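Local coordinates for bifunctional protein PutA (Bdellovibrio bacteriovorus, PDB 5UR2), which probably couples proline dehydrogenase and L-glutamate gamma-semialdehyde dehydrogenase activities in one chain, carrying proline through to glutamate with FAD and NAD(+), at residues L761-F773 and F796-E808. Sequence-based numbering, arbitrary orientation.
Sequences LDEAVDGVIYSAF and FVDRLVETAKSIE
Phe-796 and Val-765 interlock as reciprocal knobs into holes where helix 761-773 meets residues 796-808. The phenyl ring sits among Leu-761, Ala-764, Val-765 and Val-768; CD2 of Leu-761 approaches its edge, 4.0 Å from CD1 of Phe-796, and the small methyl of Ala-764 lets the ring lie close to the helix. Val-765 suits the reverse fit because its two branches diverge: CG2 lies against Phe-796 and CB of Arg-799, while CG1, anti to the backbone N (chi1 169°), meets OG1 of Thr-803 tip to tip at 3.5 Å. That hydroxyl donates to the carbonyl of Arg-799, so a polar side chain fits beside valine. Farther along, branched aliphatic chains fill the buried interface: Ile-769 and Leu-800 slide past each other in opposite directions, their CD1 atoms 3.6 Å apart, and CD1 of Ile-769 also reaches CB of Ala-804. Past the helix end, CD1 of Ile-807 comes obliquely to the ring of Phe-773, 4.0 Å from CD2.

In the aldehyde dehydrogenase part of the chain, helix 761-773 connects parallel strands 751-755 and 783-789 in a beta-alpha-beta crossover. Helix 790-806 follows the second strand, on whose Val-786 Val-768 and Phe-796 pack. The axes cross at -49° and approach to 9.7 Å.

The polar contact is at the margin. Arg-799, long and bent at its third torsion, turns NH1 and NH2 end-on to OD1 of Asp-762, each at 3.0 Å, in a salt bridge, while NE serves a second acid, Glu-154. The carboxylate is turned 77° from the guanidinium plane, which contains OD1. Asp-762 OD2 accepts from the Ala-148 backbone N, tying the pair to the proline dehydrogenase region.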
loop_
_atom_site.group_PDB
_atom_site.type_symbol
_atom_site.label_atom_id
_atom_site.label_comp_id
_atom_site.label_asym_id
_atom_site.label_seq_id
_atom_site.Cartn_x
_atom_site.Cartn_y
_atom_site.Cartn_z
ATOM N N LEU B 761 -15.120 35.915 -6.216
ATOM C CA LEU B 761 -14.957 36.583 -4.925
ATOM C C LEU B 761 -15.967 36.108 -3.882
ATOM O O LEU B 761 -15.681 36.180 -2.682
ATOM C CB LEU B 761 -15.018 38.097 -5.125
ATOM C CG LEU B 761 -13.844 38.577 -5.995
ATOM C CD1 LEU B 761 -13.818 40.079 -6.201
ATOM C CD2 LEU B 761 -12.545 38.143 -5.341
ATOM N N ASP B 762 -17.135 35.611 -4.302
ATOM C CA ASP B 762 -18.054 34.982 -3.349
ATOM C C ASP B 762 -17.383 33.805 -2.648
ATOM O O ASP B 762 -17.379 33.715 -1.413
ATOM C CB ASP B 762 -19.333 34.499 -4.055
ATOM C CG ASP B 762 -20.300 35.622 -4.393
ATOM O OD1 ASP B 762 -20.255 36.690 -3.743
ATOM O OD2 ASP B 762 -21.121 35.420 -5.314
ATOM N N GLU B 763 -16.809 32.885 -3.430
ATOM C CA GLU B 763 -16.155 31.725 -2.839
ATOM C C GLU B 763 -14.914 32.147 -2.059
ATOM O O GLU B 763 -14.672 31.661 -0.946
ATOM C CB GLU B 763 -15.771 30.724 -3.930
ATOM C CG GLU B 763 -16.859 30.356 -4.913
ATOM C CD GLU B 763 -17.645 29.140 -4.503
ATOM O OE1 GLU B 763 -17.106 28.299 -3.755
ATOM O OE2 GLU B 763 -18.805 29.020 -4.935
ATOM N N ALA B 764 -14.126 33.065 -2.624
ATOM C CA ALA B 764 -12.841 33.410 -2.021
ATOM C C ALA B 764 -13.027 34.040 -0.648
ATOM O O ALA B 764 -12.370 33.636 0.321
ATOM C CB ALA B 764 -12.056 34.339 -2.947
ATOM N N VAL B 765 -13.932 35.022 -0.535
ATOM C CA VAL B 765 -14.124 35.700 0.748
ATOM C C VAL B 765 -14.662 34.726 1.790
ATOM O O VAL B 765 -14.165 34.660 2.923
ATOM C CB VAL B 765 -15.050 36.922 0.598
ATOM C CG1 VAL B 765 -15.443 37.450 1.983
ATOM C CG2 VAL B 765 -14.346 38.011 -0.172
ATOM N N ASP B 766 -15.690 33.961 1.427
ATOM C CA ASP B 766 -16.221 32.989 2.369
ATOM C C ASP B 766 -15.145 31.996 2.806
ATOM O O ASP B 766 -14.971 31.746 4.002
ATOM C CB ASP B 766 -17.415 32.265 1.762
ATOM C CG ASP B 766 -18.180 31.472 2.796
ATOM O OD1 ASP B 766 -18.817 32.099 3.671
ATOM O OD2 ASP B 766 -18.134 30.226 2.740
ATOM N N GLY B 767 -14.383 31.449 1.853
ATOM C CA GLY B 767 -13.354 30.485 2.217
ATOM C C GLY B 767 -12.272 31.073 3.113
ATOM O O GLY B 767 -11.846 30.441 4.085
ATOM N N VAL B 768 -11.831 32.301 2.821
ATOM C CA VAL B 768 -10.767 32.901 3.625
ATOM C C VAL B 768 -11.267 33.259 5.032
ATOM O O VAL B 768 -10.570 33.028 6.035
ATOM C CB VAL B 768 -10.169 34.106 2.882
ATOM C CG1 VAL B 768 -9.328 34.932 3.804
ATOM C CG2 VAL B 768 -9.335 33.625 1.708
ATOM N N ILE B 769 -12.476 33.817 5.136
ATOM C CA ILE B 769 -13.027 34.155 6.453
ATOM C C ILE B 769 -13.072 32.918 7.342
ATOM O O ILE B 769 -12.565 32.927 8.472
ATOM C CB ILE B 769 -14.422 34.802 6.324
ATOM C CG1 ILE B 769 -14.306 36.208 5.764
ATOM C CG2 ILE B 769 -15.101 34.914 7.684
ATOM C CD1 ILE B 769 -13.680 37.172 6.753
ATOM N N TYR B 770 -13.646 31.824 6.839
ATOM C CA TYR B 770 -13.748 30.644 7.686
ATOM C C TYR B 770 -12.381 30.033 7.948
ATOM O O TYR B 770 -12.103 29.595 9.072
ATOM C CB TYR B 770 -14.705 29.597 7.098
ATOM C CG TYR B 770 -14.716 28.364 7.972
ATOM C CD1 TYR B 770 -15.212 28.430 9.259
ATOM C CD2 TYR B 770 -14.161 27.146 7.536
ATOM C CE1 TYR B 770 -15.200 27.324 10.094
ATOM C CE2 TYR B 770 -14.155 26.029 8.361
ATOM C CZ TYR B 770 -14.672 26.134 9.654
ATOM O OH TYR B 770 -14.674 25.059 10.522
ATOM N N SER B 771 -11.502 30.015 6.941
ATOM C CA SER B 771 -10.153 29.470 7.145
ATOM C C SER B 771 -9.347 30.287 8.158
ATOM O O SER B 771 -8.500 29.733 8.881
ATOM C CB SER B 771 -9.402 29.391 5.810
ATOM O OG SER B 771 -10.010 28.487 4.891
ATOM N N ALA B 772 -9.572 31.603 8.207
ATOM C CA ALA B 772 -8.819 32.494 9.078
ATOM C C ALA B 772 -9.421 32.616 10.472
ATOM O O ALA B 772 -8.675 32.692 11.453
ATOM C CB ALA B 772 -8.721 33.887 8.455
ATOM N N PHE B 773 -10.754 32.651 10.592
ATOM C CA PHE B 773 -11.379 32.954 11.869
ATOM C C PHE B 773 -12.154 31.783 12.476
ATOM O O PHE B 773 -12.551 31.864 13.641
ATOM C CB PHE B 773 -12.295 34.189 11.727
ATOM C CG PHE B 773 -11.556 35.452 11.313
ATOM C CD1 PHE B 773 -10.408 35.861 11.992
ATOM C CD2 PHE B 773 -11.995 36.220 10.235
ATOM C CE1 PHE B 773 -9.720 37.019 11.617
ATOM C CE2 PHE B 773 -11.301 37.383 9.850
ATOM C CZ PHE B 773 -10.170 37.783 10.550
ATOM N N PHE B 796 -11.284 42.573 -3.457
ATOM C CA PHE B 796 -11.305 41.464 -2.516
ATOM C C PHE B 796 -11.206 41.958 -1.081
ATOM O O PHE B 796 -11.969 41.525 -0.213
ATOM C CB PHE B 796 -10.167 40.497 -2.826
ATOM C CG PHE B 796 -9.966 39.465 -1.771
ATOM C CD1 PHE B 796 -10.757 38.335 -1.737
ATOM C CD2 PHE B 796 -8.984 39.621 -0.810
ATOM C CE1 PHE B 796 -10.576 37.373 -0.764
ATOM C CE2 PHE B 796 -8.805 38.664 0.159
ATOM C CZ PHE B 796 -9.604 37.539 0.179
ATOM N N VAL B 797 -10.265 42.864 -0.815
ATOM C CA VAL B 797 -10.036 43.333 0.546
ATOM C C VAL B 797 -11.242 44.111 1.061
ATOM O O VAL B 797 -11.601 44.009 2.242
ATOM C CB VAL B 797 -8.729 44.151 0.601
ATOM C CG1 VAL B 797 -8.619 44.929 1.884
ATOM C CG2 VAL B 797 -7.549 43.215 0.481
ATOM N N ASP B 798 -11.902 44.887 0.195
ATOM C CA ASP B 798 -13.099 45.595 0.652
ATOM C C ASP B 798 -14.174 44.603 1.105
ATOM O O ASP B 798 -14.742 44.749 2.190
ATOM C CB ASP B 798 -13.640 46.523 -0.440
ATOM C CG ASP B 798 -14.963 47.212 -0.041
ATOM O OD1 ASP B 798 -14.934 48.125 0.817
ATOM O OD2 ASP B 798 -16.036 46.846 -0.583
ATOM N N ARG B 799 -14.435 43.559 0.311
ATOM C CA ARG B 799 -15.453 42.585 0.716
ATOM C C ARG B 799 -15.006 41.771 1.927
ATOM O O ARG B 799 -15.830 41.431 2.785
ATOM C CB ARG B 799 -15.793 41.661 -0.443
ATOM C CG ARG B 799 -16.506 42.341 -1.596
ATOM C CD ARG B 799 -17.100 41.280 -2.517
ATOM N NE ARG B 799 -18.284 40.628 -1.952
ATOM C CZ ARG B 799 -18.840 39.530 -2.459
ATOM N NH1 ARG B 799 -18.305 38.950 -3.529
ATOM N NH2 ARG B 799 -19.925 39.004 -1.902
ATOM N N LEU B 800 -13.705 41.454 2.013
ATOM C CA LEU B 800 -13.174 40.730 3.166
ATOM C C LEU B 800 -13.395 41.513 4.453
ATOM O O LEU B 800 -13.846 40.960 5.462
ATOM C CB LEU B 800 -11.678 40.452 2.976
ATOM C CG LEU B 800 -11.027 39.637 4.103
ATOM C CD1 LEU B 800 -11.447 38.164 4.047
ATOM C CD2 LEU B 800 -9.484 39.784 4.141
ATOM N N VAL B 801 -13.055 42.807 4.431
ATOM C CA VAL B 801 -13.210 43.659 5.606
ATOM C C VAL B 801 -14.683 43.795 5.980
ATOM O O VAL B 801 -15.059 43.679 7.153
ATOM C CB VAL B 801 -12.558 45.032 5.352
ATOM C CG1 VAL B 801 -12.966 46.049 6.430
ATOM C CG2 VAL B 801 -11.043 44.884 5.301
ATOM N N GLU B 802 -15.541 44.056 4.991
ATOM C CA GLU B 802 -16.962 44.180 5.290
ATOM C C GLU B 802 -17.538 42.875 5.818
ATOM O O GLU B 802 -18.383 42.888 6.717
ATOM C CB GLU B 802 -17.726 44.642 4.051
ATOM C CG GLU B 802 -17.419 46.079 3.669
ATOM C CD GLU B 802 -17.721 47.067 4.789
ATOM O OE1 GLU B 802 -18.761 46.917 5.465
ATOM O OE2 GLU B 802 -16.888 47.972 5.022
ATOM N N THR B 803 -17.082 41.730 5.290
ATOM C CA THR B 803 -17.590 40.456 5.793
ATOM C C THR B 803 -17.068 40.193 7.199
ATOM O O THR B 803 -17.813 39.729 8.071
ATOM C CB THR B 803 -17.204 39.305 4.853
ATOM O OG1 THR B 803 -17.749 39.524 3.555
ATOM C CG2 THR B 803 -17.754 37.985 5.369
ATOM N N ALA B 804 -15.790 40.496 7.439
ATOM C CA ALA B 804 -15.235 40.326 8.778
ATOM C C ALA B 804 -15.957 41.209 9.797
ATOM O O ALA B 804 -16.162 40.792 10.942
ATOM C CB ALA B 804 -13.735 40.612 8.763
ATOM N N LYS B 805 -16.386 42.417 9.393
ATOM C CA LYS B 805 -17.176 43.266 10.291
ATOM C C LYS B 805 -18.484 42.612 10.716
ATOM O O LYS B 805 -19.064 43.014 11.730
ATOM C CB LYS B 805 -17.529 44.616 9.649
ATOM C CG LYS B 805 -16.420 45.650 9.578
ATOM C CD LYS B 805 -16.958 46.934 8.950
ATOM C CE LYS B 805 -15.858 47.961 8.716
ATOM N NZ LYS B 805 -16.347 49.072 7.859
ATOM N N SER B 806 -18.990 41.654 9.941
ATOM C CA SER B 806 -20.321 41.126 10.187
ATOM C C SER B 806 -20.346 39.897 11.089
ATOM O O SER B 806 -21.422 39.542 11.573
ATOM C CB SER B 806 -21.002 40.794 8.856
ATOM O OG SER B 806 -21.015 41.936 8.014
ATOM N N ILE B 807 -19.217 39.220 11.318
ATOM C CA ILE B 807 -19.285 37.969 12.072
ATOM C C ILE B 807 -19.312 38.273 13.563
ATOM O O ILE B 807 -18.730 39.255 14.036
ATOM C CB ILE B 807 -18.140 37.002 11.713
ATOM C CG1 ILE B 807 -16.789 37.577 12.102
ATOM C CG2 ILE B 807 -18.185 36.677 10.217
ATOM C CD1 ILE B 807 -15.660 36.603 11.872
ATOM N N GLU B 808 -20.004 37.420 14.311
ATOM C CA GLU B 808 -20.301 37.673 15.713
ATOM C C GLU B 808 -19.387 36.857 16.624
ATOM O O GLU B 808 -19.109 35.685 16.360
ATOM C CB GLU B 808 -21.769 37.355 16.012
ATOM C CG GLU B 808 -22.748 38.095 15.107
ATOM C CD GLU B 808 -24.185 38.016 15.591
ATOM O OE1 GLU B 808 -24.432 38.240 16.801
ATOM O OE2 GLU B 808 -25.063 37.704 14.758
#